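Local atomic coordinates of CBS domain protein (Shewanella oneidensis, PDB entry 3LHH), a protein that binds AMP in a tandem CBS-domain segment of a longer membrane protein of the CorC/HlyC-associated family, which probably also binds FAD. Residues 49-54 with 148-153; 76-81 with 92-97; 119-124 with 143-148. All coordinates share one frame; numbering follows the deposited sequence. Where two conformers were deposited one is given.

Contact 1 of 3, residues 49-54 with 148-153. With AMP (adenosine monophosphate), chain B.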
loop_
_atom_site.group_PDB
_atom_site.type_symbol
_atom_site.label_atom_id
_atom_site.label_comp_id
_atom_site.label_asym_id
_atom_site.label_seq_id
_atom_site.Cartn_x
_atom_site.Cartn_y
_atom_site.Cartn_z
ATOM N N VAL A 49 6.369 -0.276 7.305
ATOM C CA VAL A 49 7.258 -0.206 6.149
ATOM C C VAL A 49 7.534 1.284 5.880
ATOM O O VAL A 49 6.630 2.006 5.475
ATOM C CB VAL A 49 6.624 -0.830 4.893
ATOM C CG1 VAL A 49 7.503 -0.575 3.664
ATOM C CG2 VAL A 49 6.364 -2.335 5.085
ATOM N N PRO A 50 8.779 1.743 6.107
ATOM C CA PRO A 50 9.144 3.160 5.949
ATOM C C PRO A 50 8.882 3.642 4.526
ATOM O O PRO A 50 9.021 2.853 3.592
ATOM C CB PRO A 50 10.661 3.167 6.193
ATOM C CG PRO A 50 10.996 1.809 6.772
ATOM C CD PRO A 50 9.967 0.880 6.235
ATOM N N ARG A 51 8.544 4.917 4.353
ATOM C CA ARG A 51 8.283 5.449 3.016
ATOM C C ARG A 51 9.410 5.185 2.007
ATOM O O ARG A 51 9.156 5.086 0.813
ATOM C CB ARG A 51 7.962 6.939 3.062
ATOM C CG ARG A 51 9.067 7.798 3.623
ATOM C CD ARG A 51 8.672 9.269 3.638
ATOM N NE ARG A 51 8.810 9.919 2.326
ATOM C CZ ARG A 51 7.888 10.722 1.809
ATOM N NH1 ARG A 51 6.761 10.981 2.477
ATOM N NH2 ARG A 51 8.088 11.280 0.634
ATOM N N SER A 52 10.650 5.076 2.470
ATOM C CA SER A 52 11.751 4.815 1.538
ATOM C C SER A 52 11.764 3.375 1.016
ATOM O O SER A 52 12.328 3.098 -0.047
ATOM C CB SER A 52 13.104 5.175 2.155
ATOM O OG SER A 52 13.426 4.314 3.225
ATOM N N ASP A 53 11.135 2.469 1.760
ATOM C CA ASP A 53 11.064 1.063 1.363
ATOM C C ASP A 53 9.795 0.739 0.574
ATOM O O ASP A 53 9.627 -0.395 0.136
ATOM C CB ASP A 53 11.141 0.135 2.588
ATOM C CG ASP A 53 12.504 0.169 3.286
ATOM O OD1 ASP A 53 13.399 0.923 2.849
ATOM O OD2 ASP A 53 12.680 -0.573 4.280
ATOM N N ILE A 54 8.894 1.711 0.412
ATOM C CA ILE A 54 7.646 1.462 -0.307
ATOM C C ILE A 54 7.843 1.311 -1.807
ATOM O O ILE A 54 8.413 2.183 -2.449
ATOM C CB ILE A 54 6.600 2.576 -0.094
ATOM C CG1 ILE A 54 6.136 2.622 1.366
ATOM C CG2 ILE A 54 5.413 2.349 -1.012
ATOM C CD1 ILE A 54 5.054 3.659 1.630
ATOM N N ASP A 148 2.065 14.376 6.420
ATOM C CA ASP A 148 2.997 13.769 5.470
ATOM C C ASP A 148 3.070 12.245 5.659
ATOM O O ASP A 148 3.031 11.740 6.778
ATOM C CB ASP A 148 4.392 14.377 5.599
ATOM C CG ASP A 148 4.444 15.861 5.229
ATOM O OD1 ASP A 148 5.134 16.584 5.968
ATOM O OD2 ASP A 148 3.851 16.299 4.204
ATOM N N LEU A 149 3.181 11.516 4.557
ATOM C CA LEU A 149 3.285 10.069 4.609
ATOM C C LEU A 149 4.581 9.614 5.278
ATOM O O LEU A 149 5.662 10.051 4.903
ATOM C CB LEU A 149 3.208 9.502 3.202
ATOM C CG LEU A 149 3.255 7.985 3.159
ATOM C CD1 LEU A 149 1.844 7.458 3.317
ATOM C CD2 LEU A 149 3.843 7.550 1.855
ATOM N N LYS A 150 4.464 8.729 6.262
ATOM C CA LYS A 150 5.619 8.197 6.997
ATOM C C LYS A 150 5.933 6.758 6.591
ATOM O O LYS A 150 7.033 6.268 6.814
ATOM C CB LYS A 150 5.347 8.217 8.514
ATOM C CG LYS A 150 5.671 9.524 9.199
ATOM C CD LYS A 150 7.170 9.822 9.127
ATOM C CE LYS A 150 7.446 11.263 8.671
ATOM N NZ LYS A 150 8.477 11.355 7.565
ATOM N N GLY A 151 4.946 6.070 6.039
ATOM C CA GLY A 151 5.113 4.672 5.711
ATOM C C GLY A 151 3.786 3.959 5.564
ATOM O O GLY A 151 2.739 4.597 5.456
ATOM N N LEU A 152 3.832 2.633 5.549
ATOM C CA LEU A 152 2.611 1.853 5.473
ATOM C C LEU A 152 2.671 0.666 6.407
ATOM O O LEU A 152 3.755 0.192 6.761
ATOM C CB LEU A 152 2.313 1.405 4.035
ATOM C CG LEU A 152 3.272 0.458 3.325
ATOM C CD1 LEU A 152 3.083 -0.983 3.759
ATOM C CD2 LEU A 152 3.038 0.591 1.829
ATOM N N VAL A 153 1.498 0.212 6.829
ATOM C CA VAL A 153 1.389 -1.011 7.624
ATOM C C VAL A 153 0.517 -2.025 6.893
ATOM O O VAL A 153 -0.510 -1.665 6.315
ATOM C CB VAL A 153 0.804 -0.721 9.017
ATOM C CG1 VAL A 153 0.839 -1.984 9.895
ATOM C CG2 VAL A 153 1.599 0.344 9.668
HETATM P P AMP B . 3.621 -9.566 0.055
HETATM O O1P AMP B . 5.003 -9.359 -0.526
HETATM O O2P AMP B . 2.535 -8.914 -0.757
HETATM O O3P AMP B . 3.309 -10.971 0.510
HETATM O "O5'" AMP B . 3.768 -8.783 1.446
HETATM C "C5'" AMP B . 4.680 -9.265 2.438
HETATM C "C4'" AMP B . 5.307 -8.097 3.202
HETATM O "O4'" AMP B . 6.078 -7.250 2.334
HETATM C "C3'" AMP B . 4.267 -7.162 3.811
HETATM O "O3'" AMP B . 3.762 -7.630 5.076
HETATM C "C2'" AMP B . 5.045 -5.869 3.930
HETATM O "O2'" AMP B . 5.956 -6.047 5.016
HETATM C "C1'" AMP B . 5.887 -5.863 2.669
HETATM N N9 AMP B . 5.210 -5.215 1.506
HETATM C C8 AMP B . 4.081 -5.638 0.905
HETATM N N7 AMP B . 3.738 -4.853 -0.143
HETATM C C5 AMP B . 4.671 -3.885 -0.219
HETATM C C6 AMP B . 4.919 -2.734 -1.112
HETATM N N6 AMP B . 4.079 -2.437 -2.141
HETATM N N1 AMP B . 6.018 -1.995 -0.870
HETATM C C2 AMP B . 6.865 -2.284 0.145
HETATM N N3 AMP B . 6.695 -3.316 0.995
HETATM C C4 AMP B . 5.632 -4.134 0.861
#

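Contact 2 of 3, residues 76-81 with 92-97. With AMP (adenosine monophosphate), chain B.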
loop_
_atom_site.group_PDB
_atom_site.type_symbol
_atom_site.label_atom_id
_atom_site.label_comp_id
_atom_site.label_asym_id
_atom_site.label_seq_id
_atom_site.Cartn_x
_atom_site.Cartn_y
_atom_site.Cartn_z
ATOM N N SER A 76 2.043 -8.449 -3.524
ATOM C CA SER A 76 0.706 -8.647 -4.075
ATOM C C SER A 76 -0.033 -7.349 -4.354
ATOM O O SER A 76 -0.908 -7.300 -5.219
ATOM C CB SER A 76 -0.162 -9.497 -3.111
ATOM O OG SER A 76 0.445 -10.746 -2.873
ATOM N N ARG A 77 0.271 -6.311 -3.585
ATOM C CA ARG A 77 -0.432 -5.041 -3.733
ATOM C C ARG A 77 0.540 -3.860 -3.774
ATOM O O ARG A 77 1.558 -3.860 -3.101
ATOM C CB ARG A 77 -1.464 -4.847 -2.606
ATOM C CG ARG A 77 -2.331 -6.078 -2.324
ATOM C CD ARG A 77 -3.580 -5.748 -1.498
ATOM N NE ARG A 77 -4.673 -5.286 -2.349
ATOM C CZ ARG A 77 -5.378 -6.078 -3.153
ATOM N NH1 ARG A 77 -5.112 -7.380 -3.220
ATOM N NH2 ARG A 77 -6.345 -5.567 -3.900
ATOM N N PHE A 78 0.208 -2.855 -4.577
ATOM C CA PHE A 78 1.073 -1.684 -4.729
ATOM C C PHE A 78 0.297 -0.402 -4.526
ATOM O O PHE A 78 -0.719 -0.195 -5.180
ATOM C CB PHE A 78 1.686 -1.671 -6.125
ATOM C CG PHE A 78 2.609 -2.830 -6.381
ATOM C CD1 PHE A 78 3.962 -2.706 -6.147
ATOM C CD2 PHE A 78 2.118 -4.048 -6.831
ATOM C CE1 PHE A 78 4.839 -3.785 -6.391
ATOM C CE2 PHE A 78 2.980 -5.128 -7.062
ATOM C CZ PHE A 78 4.338 -4.988 -6.838
ATOM N N PRO A 79 0.786 0.469 -3.626
ATOM C CA PRO A 79 0.289 1.839 -3.542
ATOM C C PRO A 79 0.495 2.509 -4.888
ATOM O O PRO A 79 1.491 2.243 -5.566
ATOM C CB PRO A 79 1.203 2.484 -2.494
ATOM C CG PRO A 79 1.857 1.286 -1.754
ATOM C CD PRO A 79 1.979 0.248 -2.791
ATOM N N VAL A 80 -0.444 3.364 -5.269
ATOM C CA VAL A 80 -0.401 4.069 -6.540
ATOM C C VAL A 80 -0.498 5.553 -6.285
ATOM O O VAL A 80 -1.414 6.026 -5.603
ATOM C CB VAL A 80 -1.603 3.719 -7.428
ATOM C CG1 VAL A 80 -1.545 4.524 -8.717
ATOM C CG2 VAL A 80 -1.636 2.235 -7.712
ATOM N N CYS A 81 0.421 6.300 -6.864
ATOM C CA CYS A 81 0.430 7.717 -6.627
ATOM C C CYS A 81 0.566 8.475 -7.942
ATOM O O CYS A 81 0.505 7.883 -9.030
ATOM C CB CYS A 81 1.580 8.055 -5.685
ATOM S SG CYS A 81 3.167 7.830 -6.478
ATOM N N ILE A 92 -3.251 -0.992 -5.882
ATOM C CA ILE A 92 -3.554 -1.867 -7.002
ATOM C C ILE A 92 -3.149 -3.278 -6.631
ATOM O O ILE A 92 -2.116 -3.490 -5.981
ATOM C CB ILE A 92 -2.801 -1.403 -8.275
ATOM C CG1 ILE A 92 -3.796 -1.064 -9.379
ATOM C CG2 ILE A 92 -1.826 -2.445 -8.770
ATOM C CD1 ILE A 92 -3.626 0.338 -9.918
ATOM N N SER A 93 -3.978 -4.236 -7.033
ATOM C CA SER A 93 -3.654 -5.645 -6.922
ATOM C C SER A 93 -2.797 -6.061 -8.114
ATOM O O SER A 93 -3.167 -5.813 -9.262
ATOM C CB SER A 93 -4.939 -6.469 -6.909
ATOM O OG SER A 93 -4.663 -7.818 -7.218
ATOM N N ALA A 94 -1.659 -6.690 -7.848
ATOM C CA ALA A 94 -0.784 -7.103 -8.929
ATOM C C ALA A 94 -1.484 -8.140 -9.814
ATOM O O ALA A 94 -1.403 -8.093 -11.047
ATOM C CB ALA A 94 0.508 -7.662 -8.369
ATOM N N LYS A 95 -2.163 -9.078 -9.172
ATOM C CA LYS A 95 -2.810 -10.166 -9.887
ATOM C C LYS A 95 -3.783 -9.607 -10.899
ATOM O O LYS A 95 -3.887 -10.103 -12.013
ATOM C CB LYS A 95 -3.546 -11.081 -8.907
ATOM C CG LYS A 95 -4.391 -12.149 -9.580
ATOM C CD LYS A 95 -5.091 -13.030 -8.560
ATOM C CE LYS A 95 -6.084 -13.957 -9.247
ATOM N NZ LYS A 95 -6.690 -14.934 -8.296
ATOM N N GLN A 96 -4.492 -8.553 -10.518
ATOM C CA GLN A 96 -5.490 -7.989 -11.402
ATOM C C GLN A 96 -4.825 -7.306 -12.585
ATOM O O GLN A 96 -5.241 -7.483 -13.730
ATOM C CB GLN A 96 -6.385 -7.008 -10.659
ATOM C CG GLN A 96 -7.514 -6.476 -11.521
ATOM C CD GLN A 96 -8.386 -5.442 -10.814
ATOM O OE1 GLN A 96 -8.076 -4.990 -9.707
ATOM N NE2 GLN A 96 -9.483 -5.059 -11.462
ATOM N N LEU A 97 -3.778 -6.542 -12.301
ATOM C CA LEU A 97 -3.103 -5.765 -13.323
ATOM C C LEU A 97 -2.552 -6.741 -14.353
ATOM O O LEU A 97 -2.749 -6.593 -15.561
ATOM C CB LEU A 97 -1.950 -5.007 -12.684
ATOM C CG LEU A 97 -1.576 -3.636 -13.235
ATOM C CD1 LEU A 97 -0.120 -3.410 -12.984
ATOM C CD2 LEU A 97 -1.901 -3.512 -14.707
HETATM P P AMP B . 3.621 -9.566 0.055
HETATM O O1P AMP B . 5.003 -9.359 -0.526
HETATM O O2P AMP B . 2.535 -8.914 -0.757
HETATM O O3P AMP B . 3.309 -10.971 0.510
HETATM O "O5'" AMP B . 3.768 -8.783 1.446
HETATM C "C5'" AMP B . 4.680 -9.265 2.438
HETATM C "C4'" AMP B . 5.307 -8.097 3.202
HETATM O "O4'" AMP B . 6.078 -7.250 2.334
HETATM C "C3'" AMP B . 4.267 -7.162 3.811
HETATM O "O3'" AMP B . 3.762 -7.630 5.076
HETATM C "C2'" AMP B . 5.045 -5.869 3.930
HETATM O "O2'" AMP B . 5.956 -6.047 5.016
HETATM C "C1'" AMP B . 5.887 -5.863 2.669
HETATM N N9 AMP B . 5.210 -5.215 1.506
HETATM C C8 AMP B . 4.081 -5.638 0.905
HETATM N N7 AMP B . 3.738 -4.853 -0.143
HETATM C C5 AMP B . 4.671 -3.885 -0.219
HETATM C C6 AMP B . 4.919 -2.734 -1.112
HETATM N N6 AMP B . 4.079 -2.437 -2.141
HETATM N N1 AMP B . 6.018 -1.995 -0.870
HETATM C C2 AMP B . 6.865 -2.284 0.145
HETATM N N3 AMP B . 6.695 -3.316 0.995
HETATM C C4 AMP B . 5.632 -4.134 0.861
HETATM O O HOH W 1 -2.025 -9.460 -6.265
#

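Contact 3 of 3, residues 119-124 with 143-148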
loop_
_atom_site.group_PDB
_atom_site.type_symbol
_atom_site.label_atom_id
_atom_site.label_comp_id
_atom_site.label_asym_id
_atom_site.label_seq_id
_atom_site.Cartn_x
_atom_site.Cartn_y
_atom_site.Cartn_z
ATOM N N VAL A 119 -4.073 6.674 8.311
ATOM C CA VAL A 119 -4.215 6.777 9.749
ATOM C C VAL A 119 -3.075 7.598 10.338
ATOM O O VAL A 119 -1.981 7.630 9.777
ATOM C CB VAL A 119 -4.228 5.401 10.391
ATOM C CG1 VAL A 119 -5.425 4.603 9.876
ATOM C CG2 VAL A 119 -2.912 4.686 10.115
ATOM N N PRO A 120 -3.328 8.270 11.473
ATOM C CA PRO A 120 -2.279 9.064 12.114
ATOM C C PRO A 120 -1.224 8.159 12.720
ATOM O O PRO A 120 -1.540 7.055 13.164
ATOM C CB PRO A 120 -3.018 9.779 13.261
ATOM C CG PRO A 120 -4.474 9.414 13.124
ATOM C CD PRO A 120 -4.550 8.192 12.291
ATOM N N ASN A 121 0.015 8.628 12.770
ATOM C CA ASN A 121 1.076 7.881 13.431
ATOM C C ASN A 121 0.923 7.881 14.953
ATOM O O ASN A 121 1.756 7.323 15.672
ATOM C CB ASN A 121 2.453 8.414 13.025
ATOM C CG ASN A 121 2.790 9.765 13.660
ATOM O OD1 ASN A 121 1.933 10.444 14.230
ATOM N ND2 ASN A 121 4.059 10.159 13.551
ATOM N N SER A 122 -0.150 8.504 15.437
ATOM C CA SER A 122 -0.422 8.582 16.871
ATOM C C SER A 122 -1.354 7.451 17.351
ATOM O O SER A 122 -1.744 7.394 18.521
ATOM C CB SER A 122 -1.028 9.948 17.213
ATOM O OG SER A 122 -2.401 10.000 16.852
ATOM N N LEU A 123 -1.711 6.558 16.439
ATOM C CA LEU A 123 -2.568 5.439 16.777
ATOM C C LEU A 123 -1.809 4.457 17.669
ATOM O O LEU A 123 -0.615 4.260 17.501
ATOM C CB LEU A 123 -3.033 4.757 15.498
ATOM C CG LEU A 123 -4.535 4.777 15.236
ATOM C CD1 LEU A 123 -5.122 6.163 15.459
ATOM C CD2 LEU A 123 -4.828 4.267 13.834
ATOM N N SER A 124 -2.488 3.873 18.644
ATOM C CA SER A 124 -1.878 2.826 19.453
ATOM C C SER A 124 -1.933 1.511 18.679
ATOM O O SER A 124 -2.622 1.413 17.666
ATOM C CB SER A 124 -2.631 2.667 20.775
ATOM O OG SER A 124 -3.814 1.904 20.588
ATOM N N VAL A 143 0.476 8.633 8.359
ATOM C CA VAL A 143 0.970 10.002 8.194
ATOM C C VAL A 143 1.392 10.586 9.538
ATOM O O VAL A 143 0.899 10.155 10.581
ATOM C CB VAL A 143 -0.102 10.939 7.579
ATOM C CG1 VAL A 143 -0.636 10.347 6.283
ATOM C CG2 VAL A 143 -1.246 11.173 8.576
ATOM N N ASP A 144 2.302 11.561 9.514
ATOM C CA ASP A 144 2.678 12.282 10.734
ATOM C C ASP A 144 1.749 13.473 10.977
ATOM O O ASP A 144 0.708 13.606 10.327
ATOM C CB ASP A 144 4.159 12.709 10.725
ATOM C CG ASP A 144 4.514 13.646 9.559
ATOM O OD1 ASP A 144 3.616 14.337 9.017
ATOM O OD2 ASP A 144 5.711 13.692 9.192
ATOM N N GLU A 145 2.127 14.335 11.917
ATOM C CA GLU A 145 1.287 15.472 12.291
ATOM C C GLU A 145 1.184 16.547 11.198
ATOM O O GLU A 145 0.245 17.336 11.203
ATOM C CB GLU A 145 1.752 16.085 13.619
ATOM C CG GLU A 145 2.756 15.235 14.383
ATOM C CD GLU A 145 4.107 15.175 13.686
ATOM O OE1 GLU A 145 4.645 14.056 13.533
ATOM O OE2 GLU A 145 4.621 16.244 13.277
ATOM N N TYR A 146 2.136 16.574 10.265
ATOM C CA TYR A 146 2.060 17.495 9.128
ATOM C C TYR A 146 1.155 16.972 8.021
ATOM O O TYR A 146 0.967 17.640 7.005
ATOM C CB TYR A 146 3.448 17.771 8.528
ATOM C CG TYR A 146 4.365 18.596 9.401
ATOM C CD1 TYR A 146 5.416 18.005 10.098
ATOM C CD2 TYR A 146 4.170 19.970 9.541
ATOM C CE1 TYR A 146 6.253 18.763 10.909
ATOM C CE2 TYR A 146 5.001 20.736 10.344
ATOM C CZ TYR A 146 6.039 20.128 11.027
ATOM O OH TYR A 146 6.863 20.892 11.819
ATOM N N GLY A 147 0.619 15.769 8.200
ATOM C CA GLY A 147 -0.130 15.108 7.144
ATOM C C GLY A 147 0.777 14.437 6.123
ATOM O O GLY A 147 0.330 13.974 5.072
ATOM N N ASP A 148 2.065 14.376 6.420
ATOM C CA ASP A 148 2.997 13.769 5.470
ATOM C C ASP A 148 3.070 12.245 5.659
ATOM O O ASP A 148 3.031 11.740 6.778
ATOM C CB ASP A 148 4.392 14.377 5.599
ATOM C CG ASP A 148 4.444 15.861 5.229
ATOM O OD1 ASP A 148 5.134 16.584 5.968
ATOM O OD2 ASP A 148 3.851 16.299 4.204
#

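Contact 1 of 3, residues 49-54 with 148-153
Leu152 lays its CD1 methyl against CB of Val49 at 3.7 Å and turns its other methyl, CD2, to the CG1 and CD1 end of Ile54. The fork spans both partners because CG sits between the backbone N and the carbonyl carbon (chi1 64°). Val49 and Leu152 run side by side in the same direction, whereas Ile54 meets the leucine at a slant, its CD1 3.7 Å from Leu152 CD2 and also near CD2 of Leu149. The backbones carrying these side chains pair as well: the short strand 49-50 adds an antiparallel edge to strand 149-154. Val49 and Leu152 form the hydrogen-bonded pair, with Val49 N reaching Leu152 O at 2.7 Å and Leu152 N returning to Val49 O at 2.9 Å. In this tandem CBS fold a strand from the first CBS sequence range thus adds to the sheet of the second, one of the links between the two. Opposite Val142 on the neighbouring strand, the extra residue at Lys150-Gly151 makes a classic beta bulge, and a side chain on Gly151 would run into Val49 O. Past the paired strands Arg51 takes over. Its backbone N meets Lys150 O from well above the carbonyl plane, while NH1 donates to Leu149 O at 2.8 Å with the oxygen lying in the guanidinium plane; NH2 forms a salt bridge with Asp86. Held by two partners, the guanidinium is probably restrained from turning. On the nucleotide side, Val49 CG2 lies 3.7 Å from O2' of AMP, and Asp53 O approaches the adenine C2 at 3.3 Å.

Contact 2 of 3, residues 76-81 with 92-97
Phe78 points one edge of its ring at Ala94, CE2 lying 3.8 Å from the CB methyl, within the beta hairpin of strands 77-81 and 88-93 in the first CBS sequence range. This is the tight side of the contact: Val80 CG2 also presses on Ile92 CD1 at 3.5 Å, the two side chains meeting at a slant, and Val70 of helix 63-71 touches both Phe78 and Ala94. Phe78 and Ile92 are a hydrogen-bonded antiparallel pair, their N and O atoms joined in both directions. The other face, that of Arg77 and Ser93, is looser. There Arg77 was modelled in two conformers; in one of them the guanidinium turns a face to Ser93 CA, a placement that remains doubtful. A water accepts from Lys95 N and donates to Ser76 O. That same Ser76 O takes an almost straight bond from Ala94 N (177°), tying the first turn of helix 94-102 to the strand, while Ser93 OG makes a weak N-cap bond with Gln96 N. Strand 77-81 and the residue before it also serve AMP: Ser76 N donates to the phosphate oxygen O2P at 2.8 Å, and Arg77 O accepts from the adenine amino group N6 at 3.0 Å.

Contact 3 of 3, residues 119-124 with 143-148
Asn121 sets its carboxamide against Asp144 at a steep angle, the amide and carboxylate planes turned 75° apart. With CG between the backbone N and the carbonyl carbon (chi1 73°), the amide is brought over the start of the turn, where ND2 lies 3.8 Å from Asp144 CB; Asn121 CB is closer still to the other segment, 3.4 Å from Val143 O. Glu145, bent at chi2, brings OE1 to 3.9 Å from ND2, a distance at which any attraction is probably weak. OD1 of Asp144 is engaged within its own loop, accepting from Tyr146 N and Asp148 N, both at 3.0 Å, from opposite faces of the carboxylate plane; OD2 makes a long, weak ion pair with Lys150. The bond from Tyr146 N makes an Asx turn, superposed on the type I turn from Asp144 to Gly147. The backbones pair in parallel at the edge of the sheet, Pro120 with Val143. Val143 N donates to Val119 O at 3.0 Å, and Asn121 N to Val143 O at 2.8 Å, so both bonds of the bridge use the backbone of Val143. An alanine at Asn121 would keep the backbone bond but would probably open a gap beside Asp144 CB and leave Glu145 without the nearby amide. The chemistry is therefore divided: backbone bonds join the strands, the aspartate shapes the turn, and the asparagine adds polar packing, likely a weaker contribution.

Contacts 1 and 3 belong to one four-stranded mixed sheet, their centres 11 Å apart, and share Asp148: contact 1 joins strand 49-50 to strand 149-154, while contact 3 attaches strand 117-120 at the other edge. Contact 2 lies in the separate three-stranded sheet, its centre 16 Å from contact 1 and 24 Å from contact 3. Along the chain, contact 2 closes before contact 3 opens, and both are nested within the long loop that contact 1 closes. Contacts 1 and 2 touch through Pro79, which packs on Ile54 and Leu152. AMP touches contacts 1 and 2, so the nucleotide sits where the two CBS halves meet, whereas contact 3 lies away from the site.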